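Local coordinates for protein leucine aminopeptidase (Parabacteroides distasonis, PDB 3TC8) that probably works as a zinc-dependent exopeptidase of peptidase family M28, removing residues from peptide N-termini, or as a related glutaminyl-peptide cyclotransferase, at residues A[25-31]-A[290-295]; A[83-89]-A[151-157]; A[105-109]-A[119-124]; A[211-215]-A[246-252]; A[225-230]-A[301-305]. All coordinates share one frame; numbering follows the deposited sequence. Where two conformers were deposited one is given.

Contact 1 of 5, residues A[25-31]-A[290-295]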
# COMPACT_ATOMS: atom_id res chain seq x y z
N ASP A 25 -14.26 11.04 0.93
CA ASP A 25 -13.92 12.29 0.24
C ASP A 25 -12.52 12.70 0.61
O ASP A 25 -11.73 13.15 -0.22
CB ASP A 25 -14.85 13.45 0.64
CG ASP A 25 -16.22 13.41 -0.05
OD1 ASP A 25 -16.42 12.69 -1.06
OD2 ASP A 25 -17.10 14.17 0.43
N SER A 26 -12.21 12.62 1.89
CA SER A 26 -10.91 12.93 2.39
C SER A 26 -9.82 12.01 1.84
O SER A 26 -8.76 12.47 1.39
CB SER A 26 -10.92 12.91 3.91
OG SER A 26 -9.61 12.97 4.46
N ALA A 27 -10.09 10.72 1.87
CA ALA A 27 -9.14 9.78 1.29
C ALA A 27 -8.89 10.10 -0.19
O ALA A 27 -7.75 10.05 -0.66
CB ALA A 27 -9.65 8.35 1.47
N TYR A 28 -9.96 10.36 -0.93
CA TYR A 28 -9.82 10.70 -2.34
C TYR A 28 -8.92 11.91 -2.53
O TYR A 28 -8.02 11.92 -3.38
CB TYR A 28 -11.21 10.96 -2.91
CG TYR A 28 -11.23 11.29 -4.38
CD1 TYR A 28 -10.92 12.54 -4.86
CD2 TYR A 28 -11.58 10.30 -5.29
CE1 TYR A 28 -10.96 12.78 -6.26
CE2 TYR A 28 -11.62 10.53 -6.67
CZ TYR A 28 -11.30 11.75 -7.13
OH TYR A 28 -11.33 11.99 -8.51
N ALA A 29 -9.11 12.93 -1.71
CA ALA A 29 -8.29 14.12 -1.80
C ALA A 29 -6.84 13.81 -1.46
O ALA A 29 -5.94 14.44 -2.05
CB ALA A 29 -8.84 15.23 -0.90
N TYR A 30 -6.57 12.91 -0.51
CA TYR A 30 -5.18 12.49 -0.26
C TYR A 30 -4.56 11.81 -1.47
O TYR A 30 -3.36 11.95 -1.72
CB TYR A 30 -5.08 11.62 0.99
CG TYR A 30 -5.22 12.30 2.31
CD1 TYR A 30 -4.47 13.43 2.60
CD2 TYR A 30 -6.04 11.81 3.29
CE1 TYR A 30 -4.56 14.06 3.85
CE2 TYR A 30 -6.13 12.42 4.53
CZ TYR A 30 -5.38 13.55 4.80
OH TYR A 30 -5.49 14.13 6.04
N VAL A 31 -5.33 10.99 -2.19
CA VAL A 31 -4.84 10.43 -3.44
C VAL A 31 -4.50 11.54 -4.41
O VAL A 31 -3.42 11.55 -5.03
CB VAL A 31 -5.84 9.39 -4.05
CG1 VAL A 31 -5.26 8.77 -5.31
CG2 VAL A 31 -6.23 8.30 -3.06
N ILE A 290 -10.24 6.42 -9.87
CA ILE A 290 -10.34 6.42 -8.43
C ILE A 290 -11.77 6.70 -8.02
O ILE A 290 -12.41 7.59 -8.56
CB ILE A 290 -9.33 7.40 -7.82
CG1 ILE A 290 -7.89 7.07 -8.31
CG2 ILE A 290 -9.39 7.41 -6.28
CD1 ILE A 290 -7.37 5.69 -7.93
N ASP A 291 -12.24 5.93 -7.05
CA ASP A 291 -13.65 5.90 -6.70
C ASP A 291 -13.83 5.93 -5.19
O ASP A 291 -13.25 5.11 -4.47
CB ASP A 291 -14.26 4.64 -7.30
CG ASP A 291 -15.69 4.57 -7.12
OD1 ASP A 291 -16.13 4.06 -6.06
OD2 ASP A 291 -16.42 4.97 -8.04
N ARG A 292 -14.62 6.88 -4.69
CA ARG A 292 -14.85 7.04 -3.28
C ARG A 292 -15.51 5.80 -2.66
O ARG A 292 -15.24 5.50 -1.51
CB ARG A 292 -15.69 8.27 -3.04
CG ARG A 292 -14.95 9.54 -3.26
CD ARG A 292 -15.90 10.73 -3.39
NE ARG A 292 -15.20 12.01 -3.56
CZ ARG A 292 -14.76 12.48 -4.71
NH1 ARG A 292 -14.90 11.77 -5.82
NH2 ARG A 292 -14.20 13.68 -4.76
N GLU A 293 -16.41 5.15 -3.38
CA GLU A 293 -17.08 3.99 -2.81
C GLU A 293 -16.08 2.85 -2.57
O GLU A 293 -16.17 2.15 -1.57
CB GLU A 293 -18.28 3.57 -3.66
CG GLU A 293 -19.54 4.45 -3.49
CD GLU A 293 -19.33 5.94 -3.74
OE1 GLU A 293 -19.37 6.74 -2.76
OE2 GLU A 293 -19.16 6.32 -4.92
N THR A 294 -15.13 2.65 -3.50
CA THR A 294 -14.12 1.62 -3.28
C THR A 294 -13.25 1.97 -2.08
O THR A 294 -12.98 1.14 -1.22
CB THR A 294 -13.23 1.45 -4.52
OG1 THR A 294 -14.10 1.24 -5.63
CG2 THR A 294 -12.27 0.32 -4.37
N LEU A 295 -12.76 3.22 -2.03
CA LEU A 295 -11.94 3.63 -0.91
C LEU A 295 -12.68 3.45 0.41
O LEU A 295 -12.07 3.03 1.38
CB LEU A 295 -11.53 5.09 -1.10
CG LEU A 295 -10.54 5.41 -2.21
CD1 LEU A 295 -10.44 6.89 -2.45
CD2 LEU A 295 -9.13 4.82 -1.92
O HOH W 1 -12.60 14.71 -2.44
O HOH W 2 -11.97 9.90 -10.12
O HOH W 3 -14.59 12.55 -8.62
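Leu295 and Ile290 press against helix 24-36 where Ala27, Tyr28 and Val31 face them. This is the tight, apolar side of the contact. Leu295 sends CD1 to the helix, 3.8 Å from Tyr28 N, and the same methyl touches the CB atoms of Ala27 and Tyr28. Ile290 CG2 packs 3.8 Å from Tyr28 CD2, while Ile290 O lies at the ring edge, in its plane. The outer side is polar and watery. The extended chain of Arg292 lays its guanidinium flat on one face of the Tyr28 ring, with centres 3.8 Å apart and planes at 16°, a stacked cation-pi pair. In the conformer given, its NE makes a salt bridge with Asp25 OD1 at 2.9 Å, but the hydrogen bond is bent and weak. One water joins Asp25 O to Arg292 NH2, and another joins Tyr28 OH to Ile290 O. The start of helix 292-308 is held to helix 24-36 by a hydrophobic seam, and the arginine charge is probably eased by ring, carboxylate and water.

Contact 2 of 5, residues A[83-89]-A[151-157]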
# COMPACT_ATOMS: atom_id res chain seq x y z
N ARG A 83 13.21 6.33 0.65
CA ARG A 83 12.76 6.83 1.93
C ARG A 83 11.48 6.10 2.31
O ARG A 83 10.42 6.31 1.73
CB ARG A 83 12.51 8.34 1.85
CG ARG A 83 11.93 8.90 3.11
CD ARG A 83 11.97 10.38 3.27
NE ARG A 83 11.50 11.09 2.07
CZ ARG A 83 11.16 12.38 2.04
NH1 ARG A 83 10.90 13.03 3.15
NH2 ARG A 83 11.01 12.96 0.88
N ASN A 84 11.59 5.19 3.28
CA ASN A 84 10.41 4.59 3.90
C ASN A 84 9.93 5.52 5.00
O ASN A 84 10.74 6.08 5.73
CB ASN A 84 10.72 3.21 4.49
CG ASN A 84 11.19 2.19 3.48
OD1 ASN A 84 10.65 2.10 2.38
ND2 ASN A 84 12.15 1.36 3.89
N ILE A 85 8.63 5.72 5.09
CA ILE A 85 8.04 6.66 6.03
C ILE A 85 7.17 5.91 7.00
O ILE A 85 6.22 5.26 6.60
CB ILE A 85 7.29 7.78 5.30
CG1 ILE A 85 8.17 8.49 4.27
CG2 ILE A 85 6.65 8.76 6.28
CD1 ILE A 85 7.45 9.36 3.29
N ILE A 86 7.50 6.01 8.28
CA ILE A 86 6.83 5.26 9.32
C ILE A 86 6.17 6.22 10.32
O ILE A 86 6.83 7.10 10.81
CB ILE A 86 7.81 4.35 10.11
CG1 ILE A 86 8.52 3.36 9.18
CG2 ILE A 86 7.07 3.62 11.25
CD1 ILE A 86 9.89 3.68 8.76
N GLY A 87 4.88 6.04 10.55
CA GLY A 87 4.18 6.78 11.60
C GLY A 87 3.65 5.85 12.63
O GLY A 87 2.83 4.99 12.36
N SER A 88 4.09 6.02 13.86
CA SER A 88 3.71 5.11 14.94
C SER A 88 2.81 5.82 15.95
O SER A 88 3.17 6.90 16.50
CB SER A 88 4.94 4.59 15.68
OG SER A 88 5.82 3.91 14.79
N PHE A 89 1.67 5.22 16.23
CA PHE A 89 0.75 5.70 17.24
C PHE A 89 0.84 4.77 18.44
O PHE A 89 1.05 3.56 18.32
CB PHE A 89 -0.64 5.71 16.68
CG PHE A 89 -0.86 6.66 15.56
CD1 PHE A 89 -1.22 7.98 15.80
CD2 PHE A 89 -0.82 6.24 14.25
CE1 PHE A 89 -1.52 8.83 14.78
CE2 PHE A 89 -1.11 7.10 13.24
CZ PHE A 89 -1.46 8.41 13.50
N ILE A 151 -0.53 1.22 16.54
CA ILE A 151 -0.62 1.13 15.09
C ILE A 151 0.59 1.75 14.49
O ILE A 151 0.97 2.88 14.83
CB ILE A 151 -1.86 1.90 14.54
CG1 ILE A 151 -3.17 1.38 15.17
CG2 ILE A 151 -1.89 1.78 13.03
CD1 ILE A 151 -3.58 -0.03 14.83
N ASP A 152 1.23 1.04 13.57
CA ASP A 152 2.30 1.60 12.74
C ASP A 152 1.78 1.69 11.31
O ASP A 152 1.32 0.71 10.78
CB ASP A 152 3.55 0.74 12.82
CG ASP A 152 4.00 0.57 14.24
OD1 ASP A 152 4.38 1.60 14.84
OD2 ASP A 152 3.90 -0.58 14.77
N ILE A 153 1.86 2.89 10.76
CA ILE A 153 1.54 3.16 9.36
C ILE A 153 2.88 3.22 8.65
O ILE A 153 3.70 4.08 9.02
CB ILE A 153 0.80 4.49 9.21
CG1 ILE A 153 -0.45 4.63 10.08
CG2 ILE A 153 0.57 4.80 7.76
CD1 ILE A 153 -1.56 3.74 9.68
N ILE A 154 3.08 2.41 7.64
CA ILE A 154 4.33 2.47 6.87
C ILE A 154 4.04 2.65 5.38
O ILE A 154 3.30 1.89 4.79
CB ILE A 154 5.29 1.28 7.08
CG1 ILE A 154 5.57 1.12 8.57
CG2 ILE A 154 6.56 1.52 6.25
CD1 ILE A 154 6.64 0.05 8.92
N PHE A 155 4.67 3.71 4.85
CA PHE A 155 4.71 3.94 3.42
C PHE A 155 6.10 3.47 2.92
O PHE A 155 7.10 4.11 3.20
CB PHE A 155 4.44 5.39 3.07
CG PHE A 155 3.17 5.96 3.68
CD1 PHE A 155 2.02 5.21 3.81
CD2 PHE A 155 3.17 7.27 4.11
CE1 PHE A 155 0.88 5.79 4.37
CE2 PHE A 155 2.00 7.86 4.65
CZ PHE A 155 0.87 7.08 4.76
N PHE A 156 6.09 2.35 2.21
CA PHE A 156 7.32 1.76 1.68
C PHE A 156 7.63 2.34 0.30
O PHE A 156 6.77 2.51 -0.53
CB PHE A 156 7.18 0.24 1.60
CG PHE A 156 7.22 -0.44 2.94
CD1 PHE A 156 8.36 -0.47 3.68
CD2 PHE A 156 6.10 -1.11 3.44
CE1 PHE A 156 8.41 -1.12 4.88
CE2 PHE A 156 6.18 -1.75 4.67
CZ PHE A 156 7.34 -1.79 5.36
N ASP A 157 8.91 2.59 0.11
CA ASP A 157 9.41 3.15 -1.13
C ASP A 157 9.94 2.09 -2.06
O ASP A 157 10.13 0.92 -1.70
CB ASP A 157 10.54 4.16 -0.82
CG ASP A 157 10.81 5.18 -1.89
OD1 ASP A 157 10.10 5.23 -2.93
OD2 ASP A 157 11.69 6.03 -1.62
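Arg83 N donates to Asp157 OD2 at 2.7 Å, using the anti lone pair of the carboxylate, and Asp157 N donates back to the side-chain OD1 of Asn84. These two bonds finish an antiparallel pair of neighbouring strands, 79-89 and 150-156, in the mixed central sheet of the M28 fold. Asp157 OD1 is taken by His47. Toward the other end Ser88 OG, in the conformer given, donates to Asp152 OD1 at 2.7 Å, while Asp152 OD2 is held by Arg96 and Tyr191. The backbone bonds are regular. Ile85 with Phe155 and Gly87 with Ile153 are hydrogen-bonded pairs. Phe89 with Ile151 closes less evenly, because the return bond from Ile151 N is weak. Ile85, Phe89, Ile151, Ile153 and Phe155 share one face of the sheet, where helices 45-60 and 125-144 cover parts of it. On the other face Ile86 and Ile154 lie side by side, pointing the same way, with their CG1 atoms 3.8 Å apart.

Contact 3 of 5, residues A[105-109]-A[119-124]. With EDO (1,2-ethanediol), chain E.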
# COMPACT_ATOMS: atom_id res chain seq x y z
N SER A 105 5.90 5.75 -7.46
CA SER A 105 5.27 5.50 -8.75
C SER A 105 6.27 4.85 -9.69
O SER A 105 7.44 5.21 -9.75
CB SER A 105 4.87 6.86 -9.40
OG SER A 105 4.05 7.63 -8.56
N ARG A 106 5.79 3.92 -10.50
CA ARG A 106 6.64 3.24 -11.46
C ARG A 106 7.18 4.22 -12.50
O ARG A 106 6.41 4.99 -13.07
CB ARG A 106 5.83 2.12 -12.12
CG ARG A 106 6.62 1.25 -13.11
CD ARG A 106 6.10 -0.17 -13.10
NE ARG A 106 6.76 -1.06 -14.06
CZ ARG A 106 7.92 -1.64 -13.83
NH1 ARG A 106 8.64 -1.34 -12.78
NH2 ARG A 106 8.45 -2.47 -14.72
N PRO A 107 8.44 4.07 -12.89
CA PRO A 107 9.03 4.96 -13.91
C PRO A 107 8.71 4.60 -15.36
O PRO A 107 9.16 5.28 -16.26
CB PRO A 107 10.51 4.86 -13.63
CG PRO A 107 10.69 3.48 -13.07
CD PRO A 107 9.50 3.33 -12.17
N TYR A 108 7.98 3.52 -15.52
CA TYR A 108 7.64 2.94 -16.80
C TYR A 108 6.15 2.70 -16.88
O TYR A 108 5.46 2.60 -15.87
CB TYR A 108 8.34 1.58 -17.01
CG TYR A 108 9.79 1.54 -16.64
CD1 TYR A 108 10.72 2.41 -17.19
CD2 TYR A 108 10.25 0.66 -15.68
CE1 TYR A 108 12.05 2.36 -16.83
CE2 TYR A 108 11.59 0.60 -15.28
CZ TYR A 108 12.47 1.48 -15.86
OH TYR A 108 13.79 1.40 -15.50
N SER A 109 5.65 2.63 -18.09
CA SER A 109 4.28 2.20 -18.40
C SER A 109 4.36 0.98 -19.32
O SER A 109 3.94 1.01 -20.46
CB SER A 109 3.46 3.33 -19.00
OG SER A 109 3.47 4.45 -18.15
N ARG A 119 8.32 3.74 -21.71
CA ARG A 119 9.39 4.27 -20.91
C ARG A 119 9.01 5.56 -20.19
O ARG A 119 9.89 6.27 -19.69
CB ARG A 119 10.65 4.45 -21.78
CG ARG A 119 11.22 3.11 -22.17
CD ARG A 119 12.22 3.20 -23.33
NE ARG A 119 12.67 1.87 -23.78
CZ ARG A 119 11.94 1.01 -24.50
NH1 ARG A 119 10.76 1.33 -24.98
NH2 ARG A 119 12.44 -0.21 -24.79
N THR A 120 7.70 5.82 -20.08
CA THR A 120 7.17 7.03 -19.44
C THR A 120 6.61 6.72 -18.06
O THR A 120 5.84 5.78 -17.91
CB THR A 120 6.06 7.61 -20.29
OG1 THR A 120 6.58 7.91 -21.59
CG2 THR A 120 5.49 8.90 -19.71
N PRO A 121 6.99 7.46 -17.03
CA PRO A 121 6.40 7.25 -15.70
C PRO A 121 4.92 7.41 -15.69
O PRO A 121 4.33 8.20 -16.45
CB PRO A 121 7.05 8.35 -14.84
CG PRO A 121 8.38 8.59 -15.52
CD PRO A 121 8.04 8.51 -16.99
N LEU A 122 4.27 6.64 -14.85
CA LEU A 122 2.81 6.73 -14.69
C LEU A 122 2.46 7.50 -13.42
O LEU A 122 3.25 7.65 -12.50
CB LEU A 122 2.18 5.36 -14.80
CG LEU A 122 2.75 4.19 -13.96
CD1 LEU A 122 2.35 4.31 -12.46
CD2 LEU A 122 2.34 2.86 -14.53
N ASP A 123 1.23 8.00 -13.39
CA ASP A 123 0.76 8.79 -12.25
C ASP A 123 0.66 7.94 -11.01
O ASP A 123 0.76 8.44 -9.90
CB ASP A 123 -0.58 9.41 -12.54
CG ASP A 123 -0.49 10.71 -13.34
OD1 ASP A 123 0.59 11.32 -13.44
OD2 ASP A 123 -1.59 11.14 -13.81
N GLY A 124 0.39 6.66 -11.16
CA GLY A 124 0.28 5.77 -10.05
C GLY A 124 -0.80 6.16 -9.07
O GLY A 124 -0.66 6.03 -7.85
C1 EDO E . 10.08 -2.30 -27.49
O1 EDO E . 11.34 -1.94 -26.90
C2 EDO E . 9.03 -1.24 -27.22
O2 EDO E . 9.09 -0.82 -25.86
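The Tyr108 ring turns its edge to Arg119, whose CA lies near the ring plane, 4.4 Å from Tyr108 CD1. One face of this ring carries Pro107 CG. The Arg106 guanidinium in turn has Tyr108 CD2 over one of its faces. Arg119 makes a two-pronged grip on a 1,2-ethanediol, probably from the crystallisation liquor: NH1 donates to O2 and NH2 to O1, each at 2.9 Å.

Two hydrogen bonds join the segments, one between backbones and one from a side chain. Leu122 N donates to Arg106 O at 3.2 Å, almost straight along the carbonyl. Ser109 OG donates to Thr120 O at 2.7 Å, from a position tilted out of the carbonyl plane, and also meets Gln283. Pro121 CG rests 3.5 Å from Pro107 O. Leu122 CG stands between its own backbone N and carbonyl carbon (chi1 50°), and together with chi2 this places CD1 by Arg106 CB and CD2 by Tyr108 O, 3.4 Å away. Tyr108 O is buried with no polar partner.

Both segments belong to the long loop between strand 96-102 and helix 125-144, beside the zinc site. The Arg106 side chain leads to that site: it touches His281, pairs with Asp110 and donates to the backbone of Asp160. The bond from Leu122 N probably helps position the backbone that carries Arg106, and a cationic group is held next to two zinc ligands.

Contact 4 of 5, residues A[211-215]-A[246-252]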
# COMPACT_ATOMS: atom_id res chain seq x y z
N LYS A 211 -9.26 -13.28 -1.80
CA LYS A 211 -8.38 -13.75 -0.73
C LYS A 211 -7.06 -14.22 -1.38
O LYS A 211 -7.02 -15.27 -2.06
CB LYS A 211 -9.06 -14.86 0.06
CG LYS A 211 -10.37 -14.43 0.69
CD LYS A 211 -11.00 -15.55 1.45
CE LYS A 211 -12.36 -15.24 1.95
NZ LYS A 211 -12.94 -16.45 2.64
N GLU A 212 -6.02 -13.42 -1.22
CA GLU A 212 -4.79 -13.66 -1.97
C GLU A 212 -4.01 -14.85 -1.37
O GLU A 212 -4.03 -15.07 -0.18
CB GLU A 212 -4.03 -12.32 -1.98
CG GLU A 212 -2.75 -12.29 -2.78
CD GLU A 212 -1.54 -12.89 -2.09
OE1 GLU A 212 -1.42 -12.69 -0.86
OE2 GLU A 212 -0.72 -13.56 -2.79
N GLN A 213 -3.32 -15.58 -2.22
CA GLN A 213 -2.76 -16.88 -1.78
C GLN A 213 -1.68 -16.77 -0.73
O GLN A 213 -1.70 -17.51 0.25
CB GLN A 213 -2.21 -17.68 -2.96
CG GLN A 213 -3.27 -18.26 -3.82
CD GLN A 213 -4.13 -19.25 -3.10
OE1 GLN A 213 -3.64 -20.06 -2.34
NE2 GLN A 213 -5.45 -19.07 -3.25
N GLN A 214 -0.74 -15.81 -0.88
CA GLN A 214 0.32 -15.71 0.12
C GLN A 214 -0.25 -15.27 1.48
O GLN A 214 0.18 -15.73 2.54
CB GLN A 214 1.41 -14.75 -0.31
CG GLN A 214 2.08 -15.15 -1.61
CD GLN A 214 3.39 -14.42 -1.81
OE1 GLN A 214 4.44 -14.86 -1.30
NE2 GLN A 214 3.37 -13.31 -2.53
N SER A 215 -1.26 -14.40 1.41
CA SER A 215 -1.98 -13.93 2.58
C SER A 215 -2.66 -15.08 3.30
O SER A 215 -2.63 -15.17 4.53
CB SER A 215 -3.04 -12.90 2.10
OG SER A 215 -2.47 -11.78 1.47
N ALA A 246 -1.92 -15.83 -6.41
CA ALA A 246 -0.72 -15.45 -5.68
C ALA A 246 -0.14 -14.18 -6.32
O ALA A 246 0.05 -14.15 -7.53
CB ALA A 246 0.32 -16.54 -5.72
N ILE A 247 0.07 -13.15 -5.52
CA ILE A 247 0.54 -11.85 -5.97
C ILE A 247 1.83 -11.48 -5.24
O ILE A 247 1.88 -11.42 -4.03
CB ILE A 247 -0.56 -10.79 -5.76
CG1 ILE A 247 -1.84 -11.15 -6.52
CG2 ILE A 247 -0.05 -9.42 -6.15
CD1 ILE A 247 -3.06 -10.32 -6.21
N THR A 248 2.88 -11.15 -6.01
CA THR A 248 4.13 -10.62 -5.46
C THR A 248 3.86 -9.20 -4.99
O THR A 248 3.41 -8.37 -5.75
CB THR A 248 5.22 -10.59 -6.54
OG1 THR A 248 5.46 -11.91 -7.02
CG2 THR A 248 6.49 -9.95 -6.00
N ASP A 249 4.10 -8.95 -3.72
CA ASP A 249 3.85 -7.63 -3.17
C ASP A 249 4.58 -7.47 -1.86
O ASP A 249 5.23 -8.40 -1.35
CB ASP A 249 2.34 -7.41 -3.02
CG ASP A 249 1.89 -5.99 -3.29
OD1 ASP A 249 2.73 -5.07 -3.30
OD2 ASP A 249 0.63 -5.79 -3.49
N ASP A 250 4.53 -6.27 -1.27
CA ASP A 250 5.35 -5.97 -0.13
C ASP A 250 5.13 -6.91 1.04
O ASP A 250 6.03 -7.14 1.83
CB ASP A 250 5.09 -4.51 0.33
CG ASP A 250 5.60 -3.41 -0.64
OD1 ASP A 250 6.80 -3.39 -0.88
OD2 ASP A 250 4.80 -2.59 -1.10
N HIS A 251 3.89 -7.41 1.18
CA HIS A 251 3.59 -8.28 2.33
C HIS A 251 4.43 -9.55 2.38
O HIS A 251 4.77 -10.02 3.47
CB HIS A 251 2.09 -8.62 2.36
CG HIS A 251 1.60 -9.47 1.25
ND1 HIS A 251 1.89 -9.19 -0.07
CD2 HIS A 251 0.84 -10.60 1.27
CE1 HIS A 251 1.33 -10.12 -0.82
NE2 HIS A 251 0.68 -10.98 -0.04
N GLN A 252 4.86 -10.06 1.22
CA GLN A 252 5.69 -11.28 1.25
C GLN A 252 7.01 -11.06 1.97
O GLN A 252 7.54 -11.95 2.60
CB GLN A 252 5.91 -11.88 -0.11
CG GLN A 252 6.91 -11.22 -0.93
CD GLN A 252 6.91 -11.80 -2.34
OE1 GLN A 252 5.86 -11.84 -2.97
NE2 GLN A 252 8.09 -12.15 -2.86
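Glu212 and His251 form the central polar link, a histidine-carboxylate hydrogen bond of 2.8 Å from NE2 to OE1. The two side chains come from opposite directions. The ring and carboxylate planes stand 87° apart, and NE2 meets OE1 from above the carboxylate plane. Three donors converge on OE1, because Ser215 gives it both its hydroxyl and its backbone N. OE2 takes two more: Ile247 N at 2.9 Å and Gln214 N, from opposite faces of the carboxylate plane. Five bonds thus hold this buried group, which would probably favour its charged form.

A second set of bonds is made by the Gln214 amide. Its NE2 donates to Ile247 O at 2.8 Å and to Gln252 OE1 at 2.9 Å. Both acceptors lie in its amide plane, which fixes the rotation of the group. The bond to Gln252 is straight, at 178°, although the two amide planes are 80° apart.

Apolar contact is lighter. Glu212 CG rests against Ile247 CD1 at 4.0 Å, and Gln213 CB lies 3.9 Å from Ala246 CB.

Ser215 OG also meets Asp264 N on strand 262-266. Glu212 is the N-cap of helix 213-233, and the arrangement is a helix cap whose carboxylate also reaches across to the loop before helix 250-258 and to the first turn of that helix.

Contact 5 of 5, residues A[225-230]-A[301-305]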
# COMPACT_ATOMS: atom_id res chain seq x y z
N MSE A 225 -10.84 -12.70 9.24
CA MSE A 225 -11.33 -11.62 10.08
C MSE A 225 -11.69 -10.40 9.24
O MSE A 225 -12.76 -9.80 9.44
CB MSE A 225 -10.25 -11.25 11.07
CG MSE A 225 -10.49 -9.97 11.90
SE MSE A 225 -9.15 -9.55 13.18
CE MSE A 225 -7.66 -9.29 11.98
N VAL A 226 -10.82 -10.02 8.31
CA VAL A 226 -11.07 -8.87 7.47
C VAL A 226 -12.25 -9.08 6.52
O VAL A 226 -13.12 -8.22 6.41
CB VAL A 226 -9.75 -8.46 6.70
CG1 VAL A 226 -10.03 -7.39 5.65
CG2 VAL A 226 -8.71 -8.02 7.71
N TRP A 227 -12.30 -10.24 5.84
CA TRP A 227 -13.35 -10.47 4.90
C TRP A 227 -14.70 -10.60 5.62
O TRP A 227 -15.73 -10.17 5.07
CB TRP A 227 -13.06 -11.73 4.02
CG TRP A 227 -12.39 -11.40 2.69
CD1 TRP A 227 -12.95 -11.62 1.49
CD2 TRP A 227 -11.14 -10.71 2.44
NE1 TRP A 227 -12.13 -11.14 0.49
CE2 TRP A 227 -11.01 -10.60 1.06
CE3 TRP A 227 -10.13 -10.25 3.24
CZ2 TRP A 227 -9.93 -9.95 0.45
CZ3 TRP A 227 -9.05 -9.59 2.65
CH2 TRP A 227 -8.95 -9.48 1.27
N SER A 228 -14.73 -11.18 6.81
CA SER A 228 -15.96 -11.27 7.58
C SER A 228 -16.43 -9.90 8.04
O SER A 228 -17.62 -9.60 7.99
CB SER A 228 -15.75 -12.18 8.78
OG SER A 228 -15.68 -13.54 8.36
N ALA A 229 -15.51 -9.06 8.51
CA ALA A 229 -15.87 -7.68 8.87
C ALA A 229 -16.47 -6.95 7.68
O ALA A 229 -17.46 -6.24 7.81
CB ALA A 229 -14.68 -6.92 9.48
N ALA A 230 -15.83 -7.09 6.52
CA ALA A 230 -16.34 -6.42 5.33
C ALA A 230 -17.78 -6.87 5.04
O ALA A 230 -18.64 -6.07 4.71
CB ALA A 230 -15.44 -6.75 4.12
N THR A 301 -13.53 -1.01 6.41
CA THR A 301 -13.26 -2.39 6.85
C THR A 301 -12.02 -2.43 7.72
O THR A 301 -12.01 -3.06 8.79
CB THR A 301 -13.18 -3.34 5.65
OG1 THR A 301 -14.42 -3.36 4.97
CG2 THR A 301 -12.78 -4.76 6.05
N VAL A 302 -10.93 -1.74 7.31
CA VAL A 302 -9.75 -1.76 8.12
C VAL A 302 -10.01 -1.12 9.48
O VAL A 302 -9.55 -1.61 10.51
CB VAL A 302 -8.55 -1.08 7.37
CG1 VAL A 302 -7.39 -0.89 8.30
CG2 VAL A 302 -8.15 -1.90 6.16
N LEU A 303 -10.72 0.01 9.52
CA LEU A 303 -11.03 0.62 10.82
C LEU A 303 -11.79 -0.36 11.72
O LEU A 303 -11.54 -0.48 12.90
CB LEU A 303 -11.86 1.90 10.63
CG LEU A 303 -11.10 3.09 10.06
CD1 LEU A 303 -12.05 4.25 9.84
CD2 LEU A 303 -9.96 3.52 10.96
N GLU A 304 -12.80 -0.99 11.16
CA GLU A 304 -13.59 -1.97 11.93
C GLU A 304 -12.72 -3.04 12.57
O GLU A 304 -12.92 -3.40 13.72
CB GLU A 304 -14.68 -2.57 11.06
CG GLU A 304 -15.63 -3.53 11.80
CD GLU A 304 -16.60 -2.81 12.75
OE1 GLU A 304 -16.89 -1.61 12.53
OE2 GLU A 304 -17.13 -3.46 13.68
N VAL A 305 -11.75 -3.55 11.82
CA VAL A 305 -10.90 -4.59 12.26
C VAL A 305 -9.95 -4.13 13.38
O VAL A 305 -9.79 -4.79 14.43
CB VAL A 305 -10.17 -5.14 11.03
CG1 VAL A 305 -9.04 -6.08 11.44
CG2 VAL A 305 -11.18 -5.82 10.12
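Val305 and Thr301 meet helix 213-233 with branches set by their first torsions. In the conformer of Val305 given, CG1 is anti to the backbone N (chi1 169°), and this sends CG1 to Met225 and CG2 to Val226 and Ala229. In Thr301 it is CG2 that stands opposite the backbone N, where it reaches Val226. Met225 is selenomethionine; its chain runs extended to SE and then bends at chi3 (63°), which brings CE to 3.5 Å from Val305 CG1. Val305 CG2 packs 3.7 Å from Ala229 CB and 4.1 Å from Val226 CG2. Thr301 CG2 lies 3.5 Å from Val226 O and 3.8 Å from Val226 CG1, the two side chains crossing at about a right angle. Thr301 OG1 sits 3.6 Å from Ala230 CB. It bonds to Ala297 O on its own helix.

The short segments of the two helices cross at 113°, with axes 9.0 Å apart at closest approach. Tyr195 and Ile197 of strand 195-200, with Phe239, also pack around the contact. The contact joins helices 213-233 and 292-308 mainly by aliphatic packing. No polar bond joins the two segments, and the one hydroxyl at the interface is satisfied within its helix.

Contact 1 encloses contacts 2, 3 and 4 along the chain, and contact 3 is nested inside contact 2. Contact 5 crosses both contact 1 and contact 4, since its segments alternate with theirs. Contacts 1 and 5 share helix 292-308, with centres about 18 Å apart. Contacts 4 and 5 share helix 213-233 and touch through Lys211 and Trp227. Contact 2 lies in the central sheet, about 20 Å between centres from contacts 1 and 4. Contact 3 is in the loop beside the zinc ion, and its centre is about 32 Å from that of contact 5. Contact 1 brings the N-terminal helix 24-36 to the C-terminal helix 292-308, and contact 5 joins that helix to helix 213-233.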